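PDB 5J90: RagB/SusD domain protein from Flavobacterium johnsoniae, which probably binds chitin as a SusD-like outer-membrane lipoprotein encoded in a chitin utilization locus. Local coordinates for residues A[273-277]-A[278-282]; A[420-423]-A[424-428]. All blocks are in the same frame, centred on the assembly; numbering follows the deposited sequence.

In the fold
Following the chain from the N terminus, interaction 1 comes first. It covers the last turn of helix 269-277 and the loop after it, which leads into helix 283-286. It closes only a short turn. Interaction 2 comes about 140 residues later, inside helix 413-428, and joins successive turns of that one helix. The two are in series and neither nests in the other. They meet in space, with centres about 12 Å apart. R282 NH2 probably donates to Q423 OE1 at 3.1 Å, and the guanidinium carbon of R282 packs on I426. I274 also lies against W425. The end of helix 269-277 and its exit loop are thus tied to helix 413-428.

Interaction 1. Residues A[273-277]-A[278-282]; sequences SIMKG and YQDPR
M275 O takes a bond from D280 N at 2.9 Å, nearly straight and in the carbonyl plane. Q279 N turns back to K276 O, also at 2.9 Å, but sits above that carbonyl's plane. With the positive phi of Q279, the two bonds form a Schellman motif that ends helix 269-277. Before it, Y278 N bonds to I274 O.

M275 crosses D280 at a slant. Its chain bends at the sulfur (chi3 73°), which brings M275 CE to 3.6 Å from D280 CG. R282 CB also lies near M275 CE. Beside this methyl, R282 grips the D280 carboxylate side-on in a salt bridge of two bonds. R282 NE meets the syn lone pair of D280 OD1 at 3.0 Å, and that oxygen lies in the guanidinium plane. R282 NH2 meets the syn lone pair of D280 OD2 at 2.8 Å, slightly tilted from the guanidinium plane. D280 OD1 also accepts R282 N at 2.9 Å on its anti side, a capping bond for the turn into helix 283-286. D280 CG points away from its own N (chi1 -165°), and this turns the carboxylate toward R282. If D280 were an alanine, R282 would probably lose its carboxylate mate, leaving the guanidinium to its other partners S364 and Q423, and its backbone N would lose the capping acceptor. Y278 CE2 comes to 4.2 Å from I274 CG2, while the tyrosine hydroxyl bonds to V403 O.

Around this turn, I274 and D280 pack on helix 413-428, R282 reaches helix 353-368, and M275 touches I283 and Y286 of helix 283-286.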
loop_
_atom_site.group_PDB
_atom_site.type_symbol
_atom_site.label_atom_id
_atom_site.label_comp_id
_atom_site.label_asym_id
_atom_site.label_seq_id
_atom_site.Cartn_x
_atom_site.Cartn_y
_atom_site.Cartn_z
ATOM N N SER A 273 8.690 29.782 5.743
ATOM C CA SER A 273 8.921 29.232 7.074
ATOM C C SER A 273 10.292 28.573 7.203
ATOM O O SER A 273 11.054 28.843 8.143
ATOM C CB SER A 273 7.820 28.222 7.422
ATOM O OG SER A 273 8.092 27.606 8.667
ATOM N N ILE A 274 10.612 27.702 6.257
ATOM C CA ILE A 274 11.842 26.930 6.333
ATOM C C ILE A 274 13.082 27.767 6.016
ATOM O O ILE A 274 14.053 27.751 6.770
ATOM C CB ILE A 274 11.745 25.670 5.449
ATOM C CG1 ILE A 274 10.687 24.731 6.041
ATOM C CG2 ILE A 274 13.096 24.978 5.341
ATOM C CD1 ILE A 274 10.377 23.497 5.188
ATOM N N MET A 275 13.058 28.500 4.910
ATOM C CA MET A 275 14.250 29.245 4.514
ATOM C C MET A 275 14.514 30.480 5.394
ATOM O O MET A 275 15.670 30.773 5.709
ATOM C CB MET A 275 14.244 29.564 3.010
ATOM C CG MET A 275 14.277 28.284 2.151
ATOM S SD MET A 275 14.685 28.532 0.410
ATOM C CE MET A 275 16.436 28.895 0.539
ATOM N N LYS A 276 13.460 31.176 5.815
ATOM C CA LYS A 276 13.639 32.273 6.774
ATOM C C LYS A 276 14.107 31.745 8.125
ATOM O O LYS A 276 14.963 32.351 8.771
ATOM C CB LYS A 276 12.345 33.055 6.974
ATOM C CG LYS A 276 12.076 34.137 5.959
ATOM C CD LYS A 276 10.960 35.027 6.490
ATOM C CE LYS A 276 10.832 36.328 5.729
ATOM N NZ LYS A 276 9.561 37.014 6.101
ATOM N N GLY A 277 13.542 30.624 8.565
ATOM C CA GLY A 277 13.921 30.048 9.846
ATOM C C GLY A 277 15.411 29.782 9.914
ATOM O O GLY A 277 16.071 30.066 10.920
ATOM N N TYR A 278 15.949 29.237 8.829
ATOM C CA TYR A 278 17.369 28.926 8.747
ATOM C C TYR A 278 18.226 30.118 8.318
ATOM O O TYR A 278 19.442 29.996 8.250
ATOM C CB TYR A 278 17.607 27.792 7.746
ATOM C CG TYR A 278 17.204 26.395 8.192
ATOM C CD1 TYR A 278 17.132 26.042 9.538
ATOM C CD2 TYR A 278 16.924 25.416 7.246
ATOM C CE1 TYR A 278 16.780 24.747 9.926
ATOM C CE2 TYR A 278 16.575 24.130 7.620
ATOM C CZ TYR A 278 16.501 23.797 8.955
ATOM O OH TYR A 278 16.160 22.502 9.307
ATOM N N GLN A 279 17.594 31.252 8.018
ATOM C CA GLN A 279 18.296 32.406 7.440
ATOM C C GLN A 279 19.175 31.951 6.280
ATOM O O GLN A 279 20.355 32.287 6.183
ATOM C CB GLN A 279 19.126 33.136 8.499
ATOM C CG GLN A 279 18.285 33.773 9.590
ATOM C CD GLN A 279 19.124 34.522 10.607
ATOM O OE1 GLN A 279 20.209 35.014 10.292
ATOM N NE2 GLN A 279 18.628 34.604 11.835
ATOM N N ASP A 280 18.570 31.160 5.402
ATOM C CA ASP A 280 19.284 30.475 4.343
ATOM C C ASP A 280 19.655 31.459 3.236
ATOM O O ASP A 280 18.774 32.080 2.649
ATOM C CB ASP A 280 18.356 29.378 3.808
ATOM C CG ASP A 280 19.074 28.362 2.958
ATOM O OD1 ASP A 280 19.867 28.755 2.087
ATOM O OD2 ASP A 280 18.837 27.144 3.167
ATOM N N PRO A 281 20.958 31.593 2.933
ATOM C CA PRO A 281 21.370 32.575 1.920
ATOM C C PRO A 281 20.910 32.222 0.505
ATOM O O PRO A 281 20.970 33.078 -0.378
ATOM C CB PRO A 281 22.900 32.557 2.007
ATOM C CG PRO A 281 23.233 31.217 2.565
ATOM C CD PRO A 281 22.112 30.889 3.519
ATOM N N ARG A 282 20.451 30.992 0.284
ATOM C CA ARG A 282 19.927 30.624 -1.030
ATOM C C ARG A 282 18.602 31.317 -1.332
ATOM O O ARG A 282 18.162 31.344 -2.480
ATOM C CB ARG A 282 19.780 29.098 -1.147
ATOM C CG ARG A 282 21.123 28.386 -1.213
ATOM C CD ARG A 282 20.975 26.864 -1.068
ATOM N NE ARG A 282 20.604 26.490 0.295
ATOM C CZ ARG A 282 20.598 25.238 0.749
ATOM N NH1 ARG A 282 20.944 24.240 -0.057
ATOM N NH2 ARG A 282 20.256 24.994 2.003
#

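Interaction 2. Residues A[420-423]-A[424-428]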
loop_
_atom_site.group_PDB
_atom_site.type_symbol
_atom_site.label_atom_id
_atom_site.label_comp_id
_atom_site.label_asym_id
_atom_site.label_seq_id
_atom_site.Cartn_x
_atom_site.Cartn_y
_atom_site.Cartn_z
ATOM N N ILE A 420 18.091 15.231 6.398
ATOM C CA ILE A 420 18.520 14.943 5.032
ATOM C C ILE A 420 17.493 15.396 3.991
ATOM O O ILE A 420 17.827 16.092 3.024
ATOM C CB ILE A 420 18.815 13.440 4.865
ATOM C CG1 ILE A 420 20.065 13.070 5.667
ATOM C CG2 ILE A 420 18.995 13.090 3.396
ATOM C CD1 ILE A 420 20.258 11.562 5.853
ATOM N N ILE A 421 16.238 15.017 4.196
ATOM C CA ILE A 421 15.204 15.351 3.220
ATOM C C ILE A 421 14.909 16.857 3.210
ATOM O O ILE A 421 14.620 17.422 2.157
ATOM C CB ILE A 421 13.913 14.531 3.448
ATOM C CG1 ILE A 421 14.199 13.019 3.371
ATOM C CG2 ILE A 421 12.842 14.929 2.434
ATOM C CD1 ILE A 421 14.783 12.554 2.056
ATOM N N THR A 422 14.995 17.519 4.365
ATOM C CA THR A 422 14.801 18.974 4.393
ATOM C C THR A 422 15.850 19.664 3.517
ATOM O O THR A 422 15.519 20.522 2.694
ATOM C CB THR A 422 14.879 19.529 5.832
ATOM O OG1 THR A 422 13.794 19.002 6.604
ATOM C CG2 THR A 422 14.795 21.055 5.838
ATOM N N GLN A 423 17.109 19.267 3.674
ATOM C CA GLN A 423 18.178 19.872 2.884
ATOM C C GLN A 423 18.070 19.494 1.407
ATOM O O GLN A 423 18.351 20.304 0.518
ATOM C CB GLN A 423 19.540 19.527 3.483
ATOM C CG GLN A 423 19.791 20.293 4.782
ATOM C CD GLN A 423 19.746 21.804 4.584
ATOM O OE1 GLN A 423 20.255 22.331 3.592
ATOM N NE2 GLN A 423 19.131 22.509 5.535
ATOM N N LYS A 424 17.623 18.273 1.147
ATOM C CA LYS A 424 17.386 17.811 -0.213
ATOM C C LYS A 424 16.287 18.654 -0.872
ATOM O O LYS A 424 16.416 19.103 -2.024
ATOM C CB LYS A 424 16.968 16.343 -0.131
ATOM C CG LYS A 424 16.965 15.586 -1.425
ATOM C CD LYS A 424 16.599 14.130 -1.105
ATOM C CE LYS A 424 16.571 13.273 -2.336
ATOM N NZ LYS A 424 15.844 12.007 -2.021
ATOM N N TRP A 425 15.218 18.883 -0.122
ATOM C CA TRP A 425 14.090 19.688 -0.571
ATOM C C TRP A 425 14.543 21.120 -0.903
ATOM O O TRP A 425 14.203 21.650 -1.962
ATOM C CB TRP A 425 13.024 19.647 0.522
ATOM C CG TRP A 425 11.726 20.397 0.316
ATOM C CD1 TRP A 425 10.577 19.918 -0.251
ATOM C CD2 TRP A 425 11.411 21.713 0.800
ATOM N NE1 TRP A 425 9.584 20.863 -0.189
ATOM C CE2 TRP A 425 10.071 21.981 0.445
ATOM C CE3 TRP A 425 12.140 22.699 1.477
ATOM C CZ2 TRP A 425 9.437 23.183 0.759
ATOM C CZ3 TRP A 425 11.510 23.901 1.779
ATOM C CH2 TRP A 425 10.174 24.132 1.420
ATOM N N ILE A 426 15.333 21.737 -0.028
ATOM C CA ILE A 426 15.818 23.086 -0.331
ATOM C C ILE A 426 16.674 23.083 -1.602
ATOM O O ILE A 426 16.505 23.938 -2.473
ATOM C CB ILE A 426 16.613 23.722 0.840
ATOM C CG1 ILE A 426 15.729 23.868 2.078
ATOM C CG2 ILE A 426 17.167 25.098 0.426
ATOM C CD1 ILE A 426 16.503 24.228 3.358
ATOM N N ALA A 427 17.593 22.125 -1.707
ATOM C CA ALA A 427 18.518 22.070 -2.834
ATOM C C ALA A 427 17.832 21.869 -4.186
ATOM O O ALA A 427 18.336 22.333 -5.213
ATOM C CB ALA A 427 19.576 20.985 -2.601
ATOM N N GLY A 428 16.693 21.168 -4.195
ATOM C CA GLY A 428 16.050 20.797 -5.447
ATOM C C GLY A 428 15.124 21.844 -6.039
ATOM O O GLY A 428 14.620 21.643 -7.137
#
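I421 O accepts W425 N at 2.8 Å, the shortest backbone bond of this turn. K424 N to I420 O, I426 N to T422 O and A427 N to Q423 O repeat the pattern at 2.9 to 3.0 Å. Each donor is four residues on from its acceptor.

The I421 and K424 side chains run alongside each other. I421 CD1 touches K424 CD at 4.0 Å, because the isoleucine is bent at chi2 (-59°), which brings CD1 alongside the lysine chain. K424 itself is fully extended, and its NZ forms a salt bridge with D438 of helix 432-442. The K424 side chain also touches F337 and L338 of helix 332-344.

This is regular alpha-helix, buried in the largely helical body of a SusD-like protein, a family grouped with the TPR repeats. Every touching residue is buried, so polar ends need partners from other parts of the chain.

Q423 is bent at chi2 and folds alongside I426, with Q423 NE2 3.8 Å from I426 CD1. Its NE2 bonds to the hydroxyl of Y376. T422 OG1 bonds to Q418 O one turn back, and to N401 ND2. The CB of W425 sits 3.2 Å from I421 O, while its indole extends from the turn; NE1 bonds to S61 O, and the ring meets that of Y63 with planes about 60° apart. A427 O accepts from R368 NH2 of helix 353-368.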